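Local coordinates for protein BIFUNCTIONAL PROTEIN Proline utilization A (PutA) (Corynebacterium freiburgense, PDB 5UX5) that probably oxidises proline to glutamate in two steps, pairing an FAD-dependent proline dehydrogenase with an NAD-dependent aldehyde dehydrogenase in one chain, at residues R624-E628 / L646-D650; A704-L708 / H1066-Y1070. All blocks are in the same frame, centred on the assembly; numbering follows the deposited sequence.

Contact 1 of 2, residues R624-E628 / L646-D650; sequences RRCAE and LMHTD
In the Rossmann-type NAD-binding part of the aldehyde dehydrogenase module, the first turn of helix 624-636 meets the loop that leaves strand 644-646, and His648 meets both Glu628, through a hydrogen bond, and the aliphatic chain of Arg624. The imidazole gives its NE2 hydrogen to Glu628 OE2 at 3.0 Å, with an N-H...O angle of 157°. OE2 lies close to the ring plane and is met on its anti side, while carboxylate and ring are turned 46° against each other. A bend at chi2 (-72°) brings the Glu628 carboxylate back to the ring. Arg624 runs past the imidazole in the opposite sense, its extended methylenes alongside the ring: CG lies 3.7 Å from His648 ND1. Its guanidinium stands steeply to the ring and makes a cation-pi contact with Trp493, whose ring also meets His648 edge-to-face. The parallel strands 614-618 and 644-646, with helix 624-636 joining them, form a beta-alpha-beta unit of this fold. At the end of strand 644-646, Leu646 reaches back to the helix, CD1 at 3.7 Å from Ala627 CB and CD2 beside the Glu628 carboxylate. His648 centres an inverse gamma turn, after which the loop reaches the cofactor: the Thr649 side chain comes within about 4 Å of the bound NAD, and Asp650 belongs to its pocket. Asp650 OD1 accepts from Gly655 N, at the start of the next helix.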
ATOM      1  N   ARG A 624       8.780  20.936  13.890  1.00 44.88           N
ATOM      2  CA  ARG A 624       8.429  21.186  15.281  1.00 34.06           C
ATOM      3  C   ARG A 624       6.939  21.419  15.445  1.00 37.20           C
ATOM      4  O   ARG A 624       6.390  21.150  16.516  1.00 40.94           O
ATOM      5  CB  ARG A 624       9.215  22.378  15.815  1.00 35.61           C
ATOM      6  CG  ARG A 624      10.672  22.102  16.010  1.00 35.58           C
ATOM      7  CD  ARG A 624      11.354  23.290  16.608  1.00 37.20           C
ATOM      8  NE  ARG A 624      12.728  22.970  17.001  1.00 54.13           N
ATOM      9  CZ  ARG A 624      13.816  23.630  16.592  1.00 54.51           C
ATOM     10  NH1 ARG A 624      13.710  24.682  15.775  1.00 53.30           N
ATOM     11  NH2 ARG A 624      15.015  23.247  17.020  1.00 52.47           N
ATOM     12  N   ARG A 625       6.270  21.966  14.433  1.00 38.12           N
ATOM     13  CA  ARG A 625       4.830  22.138  14.593  1.00 40.22           C
ATOM     14  C   ARG A 625       4.099  20.802  14.521  1.00 39.51           C
ATOM     15  O   ARG A 625       3.046  20.650  15.147  1.00 40.91           O
ATOM     16  CB  ARG A 625       4.256  23.147  13.582  1.00 40.00           C
ATOM     17  CG  ARG A 625       4.637  24.591  13.885  1.00 40.67           C
ATOM     18  CD  ARG A 625       4.016  25.623  12.955  1.00 61.57           C
ATOM     19  NE  ARG A 625       3.870  25.235  11.551  1.00 74.62           N
ATOM     20  CZ  ARG A 625       4.595  25.734  10.552  1.00 80.01           C
ATOM     21  NH1 ARG A 625       5.521  26.660  10.806  1.00 85.01           N
ATOM     22  NH2 ARG A 625       4.376  25.324   9.301  1.00 72.32           N
ATOM     23  N   CYS A 626       4.637  19.834  13.770  1.00 37.47           N
ATOM     24  CA  CYS A 626       4.059  18.490  13.734  1.00 35.95           C
ATOM     25  C   CYS A 626       4.025  17.858  15.128  1.00 34.94           C
ATOM     26  O   CYS A 626       2.980  17.364  15.574  1.00 29.67           O
ATOM     27  CB  CYS A 626       4.838  17.615  12.752  1.00 37.21           C
ATOM     28  SG  CYS A 626       4.538  18.012  10.998  1.00 39.97           S
ATOM     29  N   ALA A 627       5.148  17.898  15.842  1.00 30.26           N
ATOM     30  CA  ALA A 627       5.162  17.405  17.214  1.00 29.94           C
ATOM     31  C   ALA A 627       4.156  18.143  18.078  1.00 36.96           C
ATOM     32  O   ALA A 627       3.482  17.527  18.912  1.00 30.39           O
ATOM     33  CB  ALA A 627       6.556  17.552  17.807  1.00 30.22           C
ATOM     34  N   GLU A 628       4.040  19.465  17.901  1.00 32.16           N
ATOM     35  CA  GLU A 628       3.121  20.210  18.748  1.00 33.18           C
ATOM     36  C   GLU A 628       1.674  19.796  18.503  1.00 41.73           C
ATOM     37  O   GLU A 628       0.918  19.576  19.457  1.00 37.39           O
ATOM     38  CB  GLU A 628       3.302  21.700  18.540  1.00 37.77           C
ATOM     39  CG  GLU A 628       4.577  22.287  19.107  1.00 47.19           C
ATOM     40  CD  GLU A 628       4.555  22.357  20.620  1.00 56.01           C
ATOM     41  OE1 GLU A 628       3.447  22.246  21.190  1.00 54.28           O
ATOM     42  OE2 GLU A 628       5.638  22.528  21.236  1.00 61.10           O
ATOM     43  N   LEU A 646       7.783  17.348  25.875  1.00 36.94           N
ATOM     44  CA  LEU A 646       8.241  17.733  24.542  1.00 31.83           C
ATOM     45  C   LEU A 646       9.306  18.804  24.706  1.00 42.41           C
ATOM     46  O   LEU A 646       9.028  19.860  25.282  1.00 42.34           O
ATOM     47  CB  LEU A 646       7.077  18.267  23.710  1.00 32.98           C
ATOM     48  CG  LEU A 646       7.220  18.756  22.260  1.00 32.30           C
ATOM     49  CD1 LEU A 646       7.756  17.716  21.332  1.00 31.04           C
ATOM     50  CD2 LEU A 646       5.865  19.196  21.771  1.00 35.38           C
ATOM     51  N   MET A 647      10.523  18.530  24.238  1.00 41.62           N
ATOM     52  CA  MET A 647      11.661  19.415  24.477  1.00 38.49           C
ATOM     53  C   MET A 647      12.310  19.782  23.145  1.00 40.96           C
ATOM     54  O   MET A 647      13.038  18.971  22.558  1.00 36.45           O
ATOM     55  CB  MET A 647      12.694  18.776  25.418  1.00 35.78           C
ATOM     56  CG  MET A 647      12.229  18.458  26.837  1.00 45.08           C
ATOM     57  SD  MET A 647      13.591  17.982  27.989  1.00 57.30           S
ATOM     58  CE  MET A 647      14.622  19.461  28.020  1.00 35.12           C
ATOM     59  N   HIS A 648      12.096  21.022  22.696  1.00 41.37           N
ATOM     60  CA  HIS A 648      12.760  21.526  21.491  1.00 46.05           C
ATOM     61  C   HIS A 648      14.156  22.041  21.852  1.00 43.89           C
ATOM     62  O   HIS A 648      14.443  23.237  21.833  1.00 51.50           O
ATOM     63  CB  HIS A 648      11.938  22.626  20.825  1.00 36.90           C
ATOM     64  CG  HIS A 648      10.541  22.226  20.466  1.00 36.13           C
ATOM     65  ND1 HIS A 648      10.260  21.224  19.562  1.00 36.48           N
ATOM     66  CD2 HIS A 648       9.343  22.729  20.858  1.00 39.70           C
ATOM     67  CE1 HIS A 648       8.948  21.119  19.424  1.00 41.50           C
ATOM     68  NE2 HIS A 648       8.368  22.019  20.200  1.00 35.59           N
ATOM     69  N   THR A 649      15.036  21.107  22.199  1.00 36.95           N
ATOM     70  CA  THR A 649      16.419  21.485  22.440  1.00 36.81           C
ATOM     71  C   THR A 649      17.099  21.800  21.118  1.00 39.79           C
ATOM     72  O   THR A 649      16.731  21.280  20.054  1.00 39.25           O
ATOM     73  CB  THR A 649      17.210  20.371  23.154  1.00 41.57           C
ATOM     74  OG1 THR A 649      17.485  19.298  22.238  1.00 41.56           O
ATOM     75  CG2 THR A 649      16.452  19.820  24.349  1.00 37.91           C
ATOM     76  N   ASP A 650      18.105  22.664  21.197  1.00 41.05           N
ATOM     77  CA  ASP A 650      18.981  22.887  20.069  1.00 39.28           C
ATOM     78  C   ASP A 650      19.845  21.644  19.860  1.00 42.06           C
ATOM     79  O   ASP A 650      19.666  20.616  20.501  1.00 43.01           O
ATOM     80  CB  ASP A 650      19.846  24.128  20.277  1.00 41.23           C
ATOM     81  CG  ASP A 650      20.657  24.065  21.549  1.00 54.78           C
ATOM     82  OD1 ASP A 650      20.901  22.937  22.042  1.00 64.48           O
ATOM     83  OD2 ASP A 650      21.068  25.135  22.057  1.00 53.28           O
TER

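Contact 2 of 2, residues A704-L708 / H1066-Y1070; sequences ADPDL and HRFGY
Asp705 and Arg1067 form a salt bridge between the start of helix 706-718 and the turn that follows strand 1056-1064. Asp705 OD2 takes a nearly straight bond from Arg1067 NH2, 2.8 Å long with an N-H...O angle of 167°, and a weak second one from NH1. The oxygen sits at the guanidinium edge, almost in its plane, yet the two flat groups are turned 75° from each other, so the pair lacks the coplanar two-oxygen fork. Leu708 CD1 reaches the same edge, 3.7 Å from Arg1067 NH1. Phe1068 CE2 lies over one face of the guanidinium, offset toward its rim, and the ring's CZ is 4.0 Å from Leu708 CD1.

Asp705 is the N-cap of helix 706-718: its other oxygen, OD1, accepts from Leu708 N at 3.1 Å, from above the carboxylate plane, and weakly from Asp707 N. A chi1 of -176° turns the carboxylate so that one oxygen serves the helix end and the other the arginine. Across the contact, a type I' turn from Arg1067 to Tyr1070 holds the backbone from which arginine and phenylalanine both extend toward the helix, and His1066 ND1 takes the Gly1069 N-H at 3.1 Å. Phe1068 also makes a cation-pi contact with Arg417 of the proline dehydrogenase family region. Dividing its two oxygens between a helix N terminus and an arginine would probably keep Asp705 ionised.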
ATOM      1  N   ALA A 704       8.672 -11.848 -14.216  1.00 38.91           N
ATOM      2  CA  ALA A 704       7.827 -10.916 -13.500  1.00 31.48           C
ATOM      3  C   ALA A 704       6.749 -10.377 -14.408  1.00 33.07           C
ATOM      4  O   ALA A 704       6.856 -10.418 -15.630  1.00 45.25           O
ATOM      5  CB  ALA A 704       8.632  -9.748 -12.954  1.00 31.14           C
ATOM      6  N   ASP A 705       5.686  -9.912 -13.788  1.00 31.37           N
ATOM      7  CA  ASP A 705       4.710  -9.094 -14.470  1.00 32.58           C
ATOM      8  C   ASP A 705       5.343  -7.719 -14.605  1.00 34.66           C
ATOM      9  O   ASP A 705       5.483  -6.994 -13.612  1.00 35.77           O
ATOM     10  CB  ASP A 705       3.391  -9.024 -13.696  1.00 31.57           C
ATOM     11  CG  ASP A 705       2.321  -8.243 -14.438  1.00 39.97           C
ATOM     12  OD1 ASP A 705       2.641  -7.182 -15.020  1.00 36.23           O
ATOM     13  OD2 ASP A 705       1.146  -8.670 -14.415  1.00 48.65           O
ATOM     14  N   PRO A 706       5.731  -7.327 -15.814  1.00 34.95           N
ATOM     15  CA  PRO A 706       6.446  -6.054 -15.961  1.00 35.30           C
ATOM     16  C   PRO A 706       5.647  -4.866 -15.487  1.00 32.58           C
ATOM     17  O   PRO A 706       6.217  -3.933 -14.906  1.00 35.38           O
ATOM     18  CB  PRO A 706       6.742  -5.999 -17.464  1.00 32.65           C
ATOM     19  CG  PRO A 706       5.777  -6.886 -18.063  1.00 32.73           C
ATOM     20  CD  PRO A 706       5.563  -8.004 -17.102  1.00 32.09           C
ATOM     21  N   ASP A 707       4.334  -4.879 -15.702  1.00 36.16           N
ATOM     22  CA  ASP A 707       3.525  -3.716 -15.343  1.00 37.29           C
ATOM     23  C   ASP A 707       3.361  -3.591 -13.838  1.00 34.27           C
ATOM     24  O   ASP A 707       3.604  -2.522 -13.260  1.00 37.64           O
ATOM     25  CB  ASP A 707       2.194  -3.797 -16.063  1.00 36.33           C
ATOM     26  CG  ASP A 707       2.388  -3.791 -17.550  1.00 52.10           C
ATOM     27  OD1 ASP A 707       2.981  -2.815 -18.076  1.00 49.15           O
ATOM     28  OD2 ASP A 707       2.018  -4.797 -18.189  1.00 64.94           O
ATOM     29  N   LEU A 708       2.997  -4.681 -13.176  1.00 30.02           N
ATOM     30  CA  LEU A 708       2.965  -4.644 -11.722  1.00 30.86           C
ATOM     31  C   LEU A 708       4.340  -4.280 -11.163  1.00 35.15           C
ATOM     32  O   LEU A 708       4.435  -3.501 -10.209  1.00 33.33           O
ATOM     33  CB  LEU A 708       2.468  -5.986 -11.186  1.00 30.45           C
ATOM     34  CG  LEU A 708       1.040  -6.258 -11.664  1.00 36.41           C
ATOM     35  CD1 LEU A 708       0.442  -7.523 -11.085  1.00 25.68           C
ATOM     36  CD2 LEU A 708       0.185  -5.073 -11.287  1.00 38.04           C
ATOM     37  N   HIS A1066      -2.176 -13.281  -4.478  1.00 52.22           N
ATOM     38  CA  HIS A1066      -3.150 -13.372  -5.546  1.00 52.85           C
ATOM     39  C   HIS A1066      -2.499 -13.021  -6.879  1.00 59.94           C
ATOM     40  O   HIS A1066      -1.444 -12.386  -6.926  1.00 61.08           O
ATOM     41  CB  HIS A1066      -4.330 -12.446  -5.230  1.00 50.25           C
ATOM     42  CG  HIS A1066      -3.937 -11.009  -5.072  1.00 50.23           C
ATOM     43  ND1 HIS A1066      -3.889 -10.125  -6.132  1.00 38.90           N
ATOM     44  CD2 HIS A1066      -3.528 -10.312  -3.985  1.00 55.08           C
ATOM     45  CE1 HIS A1066      -3.486  -8.942  -5.701  1.00 42.82           C
ATOM     46  NE2 HIS A1066      -3.258  -9.027  -4.402  1.00 53.02           N
ATOM     47  N   ARG A1067      -3.126 -13.473  -7.970  1.00 63.87           N
ATOM     48  CA  ARG A1067      -2.773 -13.085  -9.343  1.00 62.37           C
ATOM     49  C   ARG A1067      -3.957 -12.313  -9.920  1.00 63.39           C
ATOM     50  O   ARG A1067      -4.893 -12.912 -10.458  1.00 69.34           O
ATOM     51  CB  ARG A1067      -2.421 -14.305 -10.219  1.00 63.83           C
ATOM     52  CG  ARG A1067      -2.123 -13.976 -11.698  1.00 71.25           C
ATOM     53  CD  ARG A1067      -0.619 -13.742 -11.947  1.00 75.64           C
ATOM     54  NE  ARG A1067      -0.340 -13.057 -13.214  1.00 74.13           N
ATOM     55  CZ  ARG A1067       0.025 -11.783 -13.324  1.00 59.86           C
ATOM     56  NH1 ARG A1067       0.170 -11.029 -12.234  1.00 54.27           N
ATOM     57  NH2 ARG A1067       0.251 -11.273 -14.527  1.00 44.70           N
ATOM     58  N   PHE A1068      -3.910 -10.981  -9.806  1.00 56.29           N
ATOM     59  CA  PHE A1068      -5.047 -10.140 -10.177  1.00 53.49           C
ATOM     60  C   PHE A1068      -6.307 -10.571  -9.444  1.00 58.34           C
ATOM     61  O   PHE A1068      -7.388 -10.635 -10.027  1.00 61.88           O
ATOM     62  CB  PHE A1068      -5.283 -10.165 -11.684  1.00 58.37           C
ATOM     63  CG  PHE A1068      -4.277  -9.392 -12.455  1.00 57.61           C
ATOM     64  CD1 PHE A1068      -4.172  -8.021 -12.279  1.00 50.98           C
ATOM     65  CD2 PHE A1068      -3.397 -10.038 -13.311  1.00 59.15           C
ATOM     66  CE1 PHE A1068      -3.235  -7.297 -12.977  1.00 56.69           C
ATOM     67  CE2 PHE A1068      -2.450  -9.317 -14.017  1.00 63.06           C
ATOM     68  CZ  PHE A1068      -2.365  -7.941 -13.848  1.00 58.87           C
ATOM     69  N   GLY A1069      -6.151 -10.910  -8.159  1.00 59.45           N
ATOM     70  CA  GLY A1069      -7.258 -11.245  -7.297  1.00 60.61           C
ATOM     71  C   GLY A1069      -7.496 -12.729  -7.086  1.00 65.71           C
ATOM     72  O   GLY A1069      -8.126 -13.098  -6.092  1.00 73.55           O
ATOM     73  N   TYR A1070      -7.021 -13.587  -7.981  1.00 64.86           N
ATOM     74  CA  TYR A1070      -7.310 -15.012  -7.878  1.00 70.50           C
ATOM     75  C   TYR A1070      -6.339 -15.677  -6.903  1.00 67.16           C
ATOM     76  O   TYR A1070      -5.121 -15.507  -7.023  1.00 70.27           O
ATOM     77  CB  TYR A1070      -7.241 -15.646  -9.268  1.00 76.25           C
ATOM     78  CG  TYR A1070      -7.219 -17.160  -9.319  1.00 85.79           C
ATOM     79  CD1 TYR A1070      -8.390 -17.908  -9.184  1.00 87.42           C
ATOM     80  CD2 TYR A1070      -6.024 -17.844  -9.544  1.00 89.94           C
ATOM     81  CE1 TYR A1070      -8.362 -19.301  -9.247  1.00 93.08           C
ATOM     82  CE2 TYR A1070      -5.986 -19.228  -9.610  1.00 96.09           C
ATOM     83  CZ  TYR A1070      -7.152 -19.958  -9.461  1.00 97.20           C
ATOM     84  OH  TYR A1070      -7.096 -21.340  -9.527  1.00 97.06           O
TER

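From the N terminus, the chain passes through the proline dehydrogenase barrel, which holds FAD, before it reaches either contact. Contact 1 then closes a short loop of 17 residues inside the NAD-binding part of the aldehyde dehydrogenase module. Contact 2 opens later, at 704-708, and closes only after 357 residues, when the chain returns from strand 1056-1064 near its C terminus. The two are therefore in series, neither nested nor crossing. Contacts 1 and 2 do not touch: their centres are about 44 Å apart and their nearest atoms about 30 Å apart. Contact 1 is local to one nucleotide-binding unit, whereas contact 2 ties the C-terminal region to helix 706-718 of the aldehyde dehydrogenase module.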